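Local coordinates for protein macrophage migration inhibitory factor (Oncomelania hupensis, PDB 6LR3) that belongs to the macrophage migration inhibitory factor family, small alpha/beta proteins, each with two beta-alpha-beta units, that assemble as trimers around a central channel, at residues B[71-76]-B[97-102]; B[22-27]-B[38-43]; B[56-61]-B[82-87]. One frame throughout, in Å; residues are numbered along the deposited sequence.

Interaction 1: B[71-76]-B[97-102]; sequences TSNLAM and IRFIPV. With SO4 (sulfate ion), chain M.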
loop_
_atom_site.group_PDB
_atom_site.type_symbol
_atom_site.label_atom_id
_atom_site.label_comp_id
_atom_site.label_asym_id
_atom_site.label_seq_id
_atom_site.Cartn_x
_atom_site.Cartn_y
_atom_site.Cartn_z
ATOM N N THR B 71 0.207 -21.003 -9.913
ATOM C CA THR B 71 1.046 -22.094 -9.349
ATOM C C THR B 71 2.052 -21.517 -8.353
ATOM O O THR B 71 2.120 -21.985 -7.231
ATOM C CB THR B 71 1.758 -22.886 -10.461
ATOM O OG1 THR B 71 0.729 -23.396 -11.298
ATOM C CG2 THR B 71 2.628 -23.993 -9.909
ATOM N N SER B 72 2.824 -20.525 -8.770
ATOM C CA SER B 72 3.900 -19.931 -7.935
ATOM C C SER B 72 3.239 -19.223 -6.760
ATOM O O SER B 72 3.773 -19.313 -5.652
ATOM C CB SER B 72 4.799 -19.034 -8.719
ATOM O OG SER B 72 4.112 -17.868 -9.150
ATOM N N ASN B 73 2.105 -18.564 -6.988
ATOM C CA ASN B 73 1.398 -17.806 -5.917
ATOM C C ASN B 73 1.029 -18.774 -4.794
ATOM O O ASN B 73 1.240 -18.449 -3.607
ATOM C CB ASN B 73 0.167 -17.080 -6.440
ATOM C CG ASN B 73 0.485 -15.945 -7.405
ATOM O OD1 ASN B 73 1.649 -15.524 -7.559
ATOM N ND2 ASN B 73 -0.557 -15.436 -8.065
ATOM N N LEU B 74 0.451 -19.922 -5.123
ATOM C CA LEU B 74 0.015 -20.869 -4.079
ATOM C C LEU B 74 1.228 -21.374 -3.310
ATOM O O LEU B 74 1.152 -21.441 -2.092
ATOM C CB LEU B 74 -0.760 -22.025 -4.706
ATOM C CG LEU B 74 -1.196 -23.079 -3.690
ATOM C CD1 LEU B 74 -2.043 -22.473 -2.596
ATOM C CD2 LEU B 74 -1.950 -24.201 -4.346
ATOM N N ALA B 75 2.307 -21.742 -3.994
ATOM C CA ALA B 75 3.523 -22.310 -3.362
ATOM C C ALA B 75 4.113 -21.257 -2.424
ATOM O O ALA B 75 4.473 -21.578 -1.281
ATOM C CB ALA B 75 4.526 -22.727 -4.413
ATOM N N MET B 76 4.214 -20.016 -2.887
ATOM C CA MET B 76 4.812 -18.929 -2.095
ATOM C C MET B 76 3.876 -18.615 -0.943
ATOM O O MET B 76 4.382 -18.392 0.138
ATOM C CB MET B 76 5.056 -17.692 -2.947
ATOM C CG MET B 76 6.246 -17.910 -3.821
ATOM S SD MET B 76 6.650 -16.440 -4.786
ATOM C CE MET B 76 5.322 -16.296 -5.963
ATOM N N ILE B 97 -2.734 -13.130 1.762
ATOM C CA ILE B 97 -1.584 -12.606 0.977
ATOM C C ILE B 97 -2.080 -12.246 -0.419
ATOM O O ILE B 97 -2.719 -13.064 -1.058
ATOM C CB ILE B 97 -0.419 -13.612 0.921
ATOM C CG1 ILE B 97 -0.002 -14.102 2.307
ATOM C CG2 ILE B 97 0.730 -12.995 0.146
ATOM C CD1 ILE B 97 0.836 -15.366 2.298
ATOM N N ARG B 98 -1.781 -11.039 -0.864
ATOM C CA ARG B 98 -2.102 -10.588 -2.223
ATOM C C ARG B 98 -0.800 -10.520 -3.014
ATOM O O ARG B 98 0.181 -9.925 -2.570
ATOM C CB ARG B 98 -2.797 -9.239 -2.206
ATOM C CG ARG B 98 -3.100 -8.686 -3.580
ATOM C CD ARG B 98 -3.823 -7.370 -3.485
ATOM N NE ARG B 98 -3.758 -6.783 -4.800
ATOM C CZ ARG B 98 -3.603 -5.510 -5.076
ATOM N NH1 ARG B 98 -3.606 -4.596 -4.124
ATOM N NH2 ARG B 98 -3.432 -5.147 -6.340
ATOM N N PHE B 99 -0.835 -11.115 -4.199
ATOM C CA PHE B 99 0.268 -11.127 -5.175
ATOM C C PHE B 99 -0.049 -10.051 -6.217
ATOM O O PHE B 99 -1.116 -10.056 -6.798
ATOM C CB PHE B 99 0.425 -12.536 -5.728
ATOM C CG PHE B 99 0.810 -13.524 -4.654
ATOM C CD1 PHE B 99 2.144 -13.737 -4.364
ATOM C CD2 PHE B 99 -0.151 -14.165 -3.898
ATOM C CE1 PHE B 99 2.508 -14.618 -3.350
ATOM C CE2 PHE B 99 0.222 -15.039 -2.886
ATOM C CZ PHE B 99 1.546 -15.257 -2.615
ATOM N N ILE B 100 0.870 -9.109 -6.388
ATOM C CA ILE B 100 0.676 -7.879 -7.196
ATOM C C ILE B 100 1.709 -7.848 -8.316
ATOM O O ILE B 100 2.880 -7.535 -8.102
ATOM C CB ILE B 100 0.742 -6.624 -6.321
ATOM C CG1 ILE B 100 -0.187 -6.726 -5.106
ATOM C CG2 ILE B 100 0.450 -5.404 -7.191
ATOM C CD1 ILE B 100 -0.171 -5.524 -4.203
ATOM N N PRO B 101 1.281 -8.143 -9.552
ATOM C CA PRO B 101 2.166 -8.082 -10.714
ATOM C C PRO B 101 2.479 -6.626 -11.032
ATOM O O PRO B 101 1.588 -5.786 -10.955
ATOM C CB PRO B 101 1.380 -8.716 -11.867
ATOM C CG PRO B 101 -0.034 -8.980 -11.347
ATOM C CD PRO B 101 -0.084 -8.596 -9.888
ATOM N N VAL B 102 3.749 -6.332 -11.247
ATOM C CA VAL B 102 4.216 -4.959 -11.557
ATOM C C VAL B 102 4.772 -4.941 -12.969
ATOM O O VAL B 102 5.647 -5.729 -13.276
ATOM C CB VAL B 102 5.274 -4.508 -10.549
ATOM C CG1 VAL B 102 5.759 -3.094 -10.890
ATOM C CG2 VAL B 102 4.745 -4.619 -9.138
HETATM S S SO4 M . -1.775 -1.679 -5.515
HETATM O O1 SO4 M . -2.717 -2.106 -4.511
HETATM O O2 SO4 M . -1.572 -0.242 -5.384
HETATM O O3 SO4 M . -2.251 -1.986 -6.785
HETATM O O4 SO4 M . -0.526 -2.319 -5.248
#

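Interaction 2: B[22-27]-B[38-43]; sequences ALTNMM and MFVDLR. With SO4 (sulfate ion), chain N.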
loop_
_atom_site.group_PDB
_atom_site.type_symbol
_atom_site.label_atom_id
_atom_site.label_comp_id
_atom_site.label_asym_id
_atom_site.label_seq_id
_atom_site.Cartn_x
_atom_site.Cartn_y
_atom_site.Cartn_z
ATOM N N ALA B 22 14.987 -13.384 7.058
ATOM C CA ALA B 22 14.569 -14.752 6.684
ATOM C C ALA B 22 13.586 -14.654 5.526
ATOM O O ALA B 22 13.698 -15.446 4.571
ATOM C CB ALA B 22 13.969 -15.489 7.866
ATOM N N LEU B 23 12.654 -13.712 5.604
ATOM C CA LEU B 23 11.648 -13.516 4.542
ATOM C C LEU B 23 12.341 -13.045 3.286
ATOM O O LEU B 23 11.995 -13.543 2.210
ATOM C CB LEU B 23 10.589 -12.539 5.063
ATOM C CG LEU B 23 9.376 -12.334 4.186
ATOM C CD1 LEU B 23 8.752 -13.657 3.833
ATOM C CD2 LEU B 23 8.382 -11.454 4.919
ATOM N N THR B 24 13.315 -12.135 3.407
ATOM C CA THR B 24 14.122 -11.667 2.269
ATOM C C THR B 24 14.726 -12.876 1.567
ATOM O O THR B 24 14.581 -12.993 0.353
ATOM C CB THR B 24 15.240 -10.713 2.707
ATOM O OG1 THR B 24 14.645 -9.515 3.216
ATOM C CG2 THR B 24 16.138 -10.352 1.555
ATOM N N ASN B 25 15.400 -13.731 2.320
ATOM C CA ASN B 25 16.126 -14.893 1.747
ATOM C C ASN B 25 15.114 -15.840 1.101
ATOM O O ASN B 25 15.349 -16.285 -0.011
ATOM C CB ASN B 25 16.959 -15.594 2.813
ATOM C CG ASN B 25 18.185 -14.759 3.173
ATOM O OD1 ASN B 25 18.569 -13.886 2.405
ATOM N ND2 ASN B 25 18.699 -14.912 4.381
ATOM N N MET B 26 14.027 -16.122 1.781
ATOM C CA MET B 26 13.067 -17.127 1.298
ATOM C C MET B 26 12.431 -16.617 0.006
ATOM O O MET B 26 12.320 -17.404 -0.959
ATOM C CB MET B 26 11.992 -17.418 2.352
ATOM C CG MET B 26 11.142 -18.611 2.004
ATOM S SD MET B 26 9.727 -18.742 3.121
ATOM C CE MET B 26 8.691 -17.472 2.400
ATOM N N MET B 27 12.070 -15.339 -0.041
ATOM C CA MET B 27 11.352 -14.812 -1.220
ATOM C C MET B 27 12.346 -14.487 -2.334
ATOM O O MET B 27 11.920 -14.548 -3.483
ATOM C CB MET B 27 10.490 -13.601 -0.855
ATOM C CG MET B 27 9.332 -13.978 0.074
ATOM S SD MET B 27 8.246 -15.205 -0.608
ATOM C CE MET B 27 7.414 -14.228 -1.875
ATOM N N MET B 38 15.287 -6.753 -3.279
ATOM C CA MET B 38 14.202 -7.298 -2.437
ATOM C C MET B 38 13.985 -6.365 -1.238
ATOM O O MET B 38 14.889 -6.231 -0.394
ATOM C CB MET B 38 14.552 -8.699 -1.933
ATOM C CG MET B 38 13.492 -9.318 -1.015
ATOM S SD MET B 38 11.931 -9.663 -1.878
ATOM C CE MET B 38 12.591 -10.770 -3.123
ATOM N N PHE B 39 12.814 -5.763 -1.143
ATOM C CA PHE B 39 12.415 -5.009 0.050
ATOM C C PHE B 39 11.497 -5.863 0.895
ATOM O O PHE B 39 10.622 -6.591 0.354
ATOM C CB PHE B 39 11.638 -3.757 -0.323
ATOM C CG PHE B 39 12.367 -2.699 -1.103
ATOM C CD1 PHE B 39 12.503 -2.804 -2.467
ATOM C CD2 PHE B 39 12.822 -1.553 -0.474
ATOM C CE1 PHE B 39 13.099 -1.786 -3.205
ATOM C CE2 PHE B 39 13.414 -0.544 -1.198
ATOM C CZ PHE B 39 13.540 -0.648 -2.565
ATOM N N VAL B 40 11.637 -5.744 2.210
ATOM C CA VAL B 40 10.641 -6.264 3.162
ATOM C C VAL B 40 10.269 -5.113 4.078
ATOM O O VAL B 40 11.131 -4.627 4.821
ATOM C CB VAL B 40 11.119 -7.501 3.951
ATOM C CG1 VAL B 40 10.009 -7.960 4.876
ATOM C CG2 VAL B 40 11.530 -8.620 3.025
ATOM N N ASP B 41 9.025 -4.688 3.949
ATOM C CA ASP B 41 8.429 -3.557 4.689
ATOM C C ASP B 41 7.515 -4.171 5.746
ATOM O O ASP B 41 6.434 -4.665 5.395
ATOM C CB ASP B 41 7.749 -2.633 3.691
ATOM C CG ASP B 41 7.186 -1.357 4.294
ATOM O OD1 ASP B 41 7.239 -1.242 5.507
ATOM O OD2 ASP B 41 6.665 -0.544 3.487
ATOM N N LEU B 42 7.980 -4.210 6.982
ATOM C CA LEU B 42 7.240 -4.821 8.104
ATOM C C LEU B 42 6.477 -3.748 8.866
ATOM O O LEU B 42 7.091 -2.868 9.435
ATOM C CB LEU B 42 8.216 -5.553 9.022
ATOM C CG LEU B 42 7.602 -6.150 10.283
ATOM C CD1 LEU B 42 6.489 -7.123 9.977
ATOM C CD2 LEU B 42 8.679 -6.806 11.115
ATOM N N ARG B 43 5.165 -3.841 8.828
ATOM C CA ARG B 43 4.270 -3.001 9.657
ATOM C C ARG B 43 3.786 -3.886 10.802
ATOM O O ARG B 43 2.785 -4.587 10.661
ATOM C CB ARG B 43 3.095 -2.448 8.856
ATOM C CG ARG B 43 3.494 -1.445 7.785
ATOM C CD ARG B 43 3.963 -2.128 6.520
ATOM N NE ARG B 43 4.229 -1.211 5.427
ATOM C CZ ARG B 43 3.325 -0.768 4.563
ATOM N NH1 ARG B 43 2.048 -1.154 4.632
ATOM N NH2 ARG B 43 3.726 0.019 3.568
HETATM S S SO4 N . 0.418 0.560 1.687
HETATM O O1 SO4 N . 1.858 0.841 1.702
HETATM O O2 SO4 N . -0.326 1.739 2.152
HETATM O O3 SO4 N . 0.161 -0.521 2.636
HETATM O O4 SO4 N . 0.003 0.155 0.390
HETATM O O HOH W 1 15.375 -7.028 2.271
#

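Interaction 3: B[56-61]-B[82-87]; sequences PCVFAT and DMFIEH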
loop_
_atom_site.group_PDB
_atom_site.type_symbol
_atom_site.label_atom_id
_atom_site.label_comp_id
_atom_site.label_asym_id
_atom_site.label_seq_id
_atom_site.Cartn_x
_atom_site.Cartn_y
_atom_site.Cartn_z
ATOM N N PRO B 56 -4.456 -12.248 16.534
ATOM C CA PRO B 56 -3.331 -12.038 15.625
ATOM C C PRO B 56 -3.774 -12.336 14.194
ATOM O O PRO B 56 -4.499 -13.298 13.943
ATOM C CB PRO B 56 -2.281 -13.048 16.111
ATOM C CG PRO B 56 -2.571 -13.124 17.596
ATOM C CD PRO B 56 -4.084 -13.101 17.667
ATOM N N CYS B 57 -3.358 -11.474 13.282
ATOM C CA CYS B 57 -3.649 -11.629 11.858
ATOM C C CYS B 57 -2.520 -11.015 11.036
ATOM O O CYS B 57 -1.709 -10.257 11.555
ATOM C CB CYS B 57 -4.998 -11.007 11.493
ATOM S SG CYS B 57 -5.029 -9.205 11.571
ATOM N N VAL B 58 -2.490 -11.380 9.772
ATOM C CA VAL B 58 -1.532 -10.820 8.772
ATOM C C VAL B 58 -2.280 -10.592 7.476
ATOM O O VAL B 58 -2.930 -11.512 6.990
ATOM C CB VAL B 58 -0.359 -11.776 8.483
ATOM C CG1 VAL B 58 0.534 -11.184 7.404
ATOM C CG2 VAL B 58 0.413 -12.130 9.738
ATOM N N PHE B 59 -2.098 -9.413 6.907
ATOM C CA PHE B 59 -2.341 -9.160 5.480
ATOM C C PHE B 59 -1.002 -8.787 4.886
ATOM O O PHE B 59 -0.403 -7.788 5.302
ATOM C CB PHE B 59 -3.374 -8.058 5.255
ATOM C CG PHE B 59 -3.498 -7.710 3.800
ATOM C CD1 PHE B 59 -3.829 -8.685 2.888
ATOM C CD2 PHE B 59 -3.279 -6.421 3.339
ATOM C CE1 PHE B 59 -3.918 -8.402 1.537
ATOM C CE2 PHE B 59 -3.379 -6.126 1.989
ATOM C CZ PHE B 59 -3.705 -7.125 1.088
ATOM N N ALA B 60 -0.527 -9.583 3.935
ATOM C CA ALA B 60 0.778 -9.330 3.308
ATOM C C ALA B 60 0.579 -9.139 1.806
ATOM O O ALA B 60 -0.402 -9.684 1.259
ATOM C CB ALA B 60 1.740 -10.444 3.603
ATOM N N THR B 61 1.489 -8.414 1.180
ATOM C CA THR B 61 1.487 -8.231 -0.277
ATOM C C THR B 61 2.880 -8.565 -0.819
ATOM O O THR B 61 3.899 -8.299 -0.172
ATOM C CB THR B 61 0.992 -6.847 -0.698
ATOM O OG1 THR B 61 1.908 -5.850 -0.262
ATOM C CG2 THR B 61 -0.387 -6.539 -0.153
ATOM N N ASP B 82 3.725 -20.466 6.373
ATOM C CA ASP B 82 4.506 -21.299 7.329
ATOM C C ASP B 82 5.442 -20.392 8.142
ATOM O O ASP B 82 5.582 -20.608 9.372
ATOM C CB ASP B 82 5.295 -22.384 6.616
ATOM C CG ASP B 82 4.458 -23.509 6.057
ATOM O OD1 ASP B 82 3.249 -23.549 6.282
ATOM O OD2 ASP B 82 5.050 -24.336 5.384
ATOM N N MET B 83 6.104 -19.446 7.475
ATOM C CA MET B 83 7.035 -18.532 8.165
ATOM C C MET B 83 6.243 -17.625 9.109
ATOM O O MET B 83 6.719 -17.359 10.198
ATOM C CB MET B 83 7.830 -17.701 7.145
ATOM C CG MET B 83 8.883 -16.913 7.802
ATOM S SD MET B 83 10.012 -16.205 6.598
ATOM C CE MET B 83 10.851 -17.636 5.946
ATOM N N PHE B 84 5.074 -17.133 8.711
ATOM C CA PHE B 84 4.252 -16.248 9.571
ATOM C C PHE B 84 3.761 -17.020 10.774
ATOM O O PHE B 84 3.721 -16.477 11.863
ATOM C CB PHE B 84 3.048 -15.691 8.807
ATOM C CG PHE B 84 3.391 -14.781 7.657
ATOM C CD1 PHE B 84 4.626 -14.167 7.536
ATOM C CD2 PHE B 84 2.441 -14.540 6.680
ATOM C CE1 PHE B 84 4.900 -13.345 6.446
ATOM C CE2 PHE B 84 2.707 -13.694 5.615
ATOM C CZ PHE B 84 3.913 -13.059 5.529
ATOM N N ILE B 85 3.341 -18.268 10.569
ATOM C CA ILE B 85 2.877 -19.136 11.688
ATOM C C ILE B 85 4.044 -19.288 12.680
ATOM O O ILE B 85 3.850 -19.053 13.860
ATOM C CB ILE B 85 2.380 -20.480 11.130
ATOM C CG1 ILE B 85 1.062 -20.316 10.366
ATOM C CG2 ILE B 85 2.284 -21.525 12.237
ATOM C CD1 ILE B 85 0.746 -21.450 9.397
ATOM N N GLU B 86 5.238 -19.611 12.185
ATOM C CA GLU B 86 6.390 -19.910 13.064
ATOM C C GLU B 86 6.841 -18.639 13.774
ATOM O O GLU B 86 7.098 -18.688 14.980
ATOM C CB GLU B 86 7.510 -20.520 12.218
ATOM C CG GLU B 86 8.744 -20.821 13.006
ATOM C CD GLU B 86 9.458 -21.965 12.340
ATOM O OE1 GLU B 86 9.803 -21.772 11.145
ATOM O OE2 GLU B 86 9.558 -23.035 12.967
ATOM N N HIS B 87 6.965 -17.532 13.045
ATOM C CA HIS B 87 7.589 -16.291 13.569
ATOM C C HIS B 87 6.586 -15.380 14.296
ATOM O O HIS B 87 6.974 -14.749 15.280
ATOM C CB HIS B 87 8.225 -15.495 12.441
ATOM C CG HIS B 87 9.531 -15.964 11.903
ATOM N ND1 HIS B 87 10.665 -15.186 12.176
ATOM C CD2 HIS B 87 9.941 -17.007 11.128
ATOM C CE1 HIS B 87 11.712 -15.766 11.601
ATOM N NE2 HIS B 87 11.300 -16.917 11.021
#

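Interaction 1: B[71-76]-B[97-102]
Asn73 of helix 70-88 lies flat over one face of the Phe99 ring on strand 95-101. The two elements belong to one beta-alpha-beta unit of the MIF fold, in which the helix packs on the sheet.

The stacking is amide on ring. The planes of the Asn73 amide and the Phe99 ring are only 11° apart. Asn73 OD1 sits 3.6 Å from Phe99 CG. A CH-pi contact adds to this: Asn73 CB is 4.0 Å from the ring centroid and close to the ring normal. Phe99 has CG anti to its carbonyl carbon (chi1 -63°), which sends the ring to the helix, where Phe99 CZ comes 3.4 Å from Asn73 O.

The polar atoms of the amide find their partners outside the two segments. Asn73 ND2 donates to Leu105 O of the second subunit, and Asn69 N gives OD1 a weak hydrogen bond. Together these bonds probably set the amide's rotation, and the first ties the stack to the trimer interface.

On the strand's other side, Arg98 extends to a sulfate ion, probably from the crystallisation liquor. Its NH1 donates to sulfate O1 at 2.7 Å and also forms a salt bridge with Glu63 of the second subunit. Arg98 of both other subunits binds the same ion, and Ile100 CD1 lies over the guanidinium face.

The apolar packing is lighter. Met76 approaches the ring obliquely, with its CB 4.0 Å from Phe99 CE1.

Interaction 2: B[22-27]-B[38-43]
Thr24 and Met38 are bridged by a water molecule, although no direct hydrogen bond joins the two segments. The water links helix 19-31 to the residue just before strand 39-43. It donates to Thr24 OG1 and to the backbone Met38 O, at 2.8 Å from each. Thr24 OG1 is also hydrogen-bonded to Gln20 O, one turn back in the helix.

The same hydroxyl oxygen packs closely on Val40, with OG1 3.2 Å from Val40 CG2. The Thr24 methyl turns to the other neighbour: its CG2 slides past the Met38 chain and comes 3.8 Å from Met38 CG. The Met38 chain starts with CG anti to the backbone N (chi1 178°), then folds at its next two torsions. Its CE thereby ends 3.8 Å from Met27 C, against the helix backbone.

The contact closes the strand 3-8, helix 19-31, strand 39-43 unit, one of the two beta-alpha-beta units of the MIF fold. Leu23 CD2 reaches the other methyl of Val40, CG1, at 3.9 Å.

Beyond the helix, the strand carries a polar end. Arg43 NH2 forms a salt bridge with Asp41 OD2 from above the carboxylate plane, and Arg43 NE adds a weak bond to Asp41 OD1. This grip probably steadies the guanidinium. Its NH1 and NH2 donate almost straight to a sulfate ion, probably from the crystallisation liquor. Arg43 of both other subunits binds the same ion.

Interaction 3: B[56-61]-B[82-87]
Phe84 of helix 70-88 packs its ring against Val58 and Ala60 of strand 58-64. This is helix-on-sheet packing within the second beta-alpha-beta unit of the MIF fold, strand 58-64, helix 70-88, strand 95-101.

The tight part is small and apolar. One aromatic side chain does the work for the whole helix segment. Phe84 has CG anti to its carbonyl carbon (chi1 -65°), which sends the ring from the helix down to the sheet. The Phe84 and Val58 side chains cross at about a right angle. Val6, Ile95 and Phe19 also touch Phe84, from both neighbouring strands and from helix 19-31, so the ring is buried in the core.

The solvent side of the helix is looser. Asp82 and Glu86 are exposed and make no contact with segment 56-61. Asp82 makes a salt bridge with Arg92 there. The backbones of the two segments stay well apart, with Val58 CA and Phe84 CA 8.0 Å from each other, and no hydrogen bond joins them.

One flank of the ring makes the contact, from CD2 through CE2 to CZ. Phe84 CE2 lies 3.8 Å from Val58 CG1, and Phe84 CZ lies 3.9 Å from Ala60 CB.

In the fold
All three contacts pack a helix on the same four-stranded sheet. Interaction 2 comes first along the chain and closes before the others open. It joins helix 19-31 to the outer strand 39-43. The segments of interactions 1 and 3 alternate along the chain, and both contacts use helix 70-88, which lies on the neighbouring strands 95-101 and 58-64. Their centres are about 15 Å apart. The centre of interaction 2 is about 14 Å from that of interaction 1 and about 12 Å from that of interaction 3. Methionines join the two helices, Met27 to Met76 and Met26 to Met83. Both outermost strands pair with strands of other subunits, so the sheet under these helices runs on across the trimer interfaces.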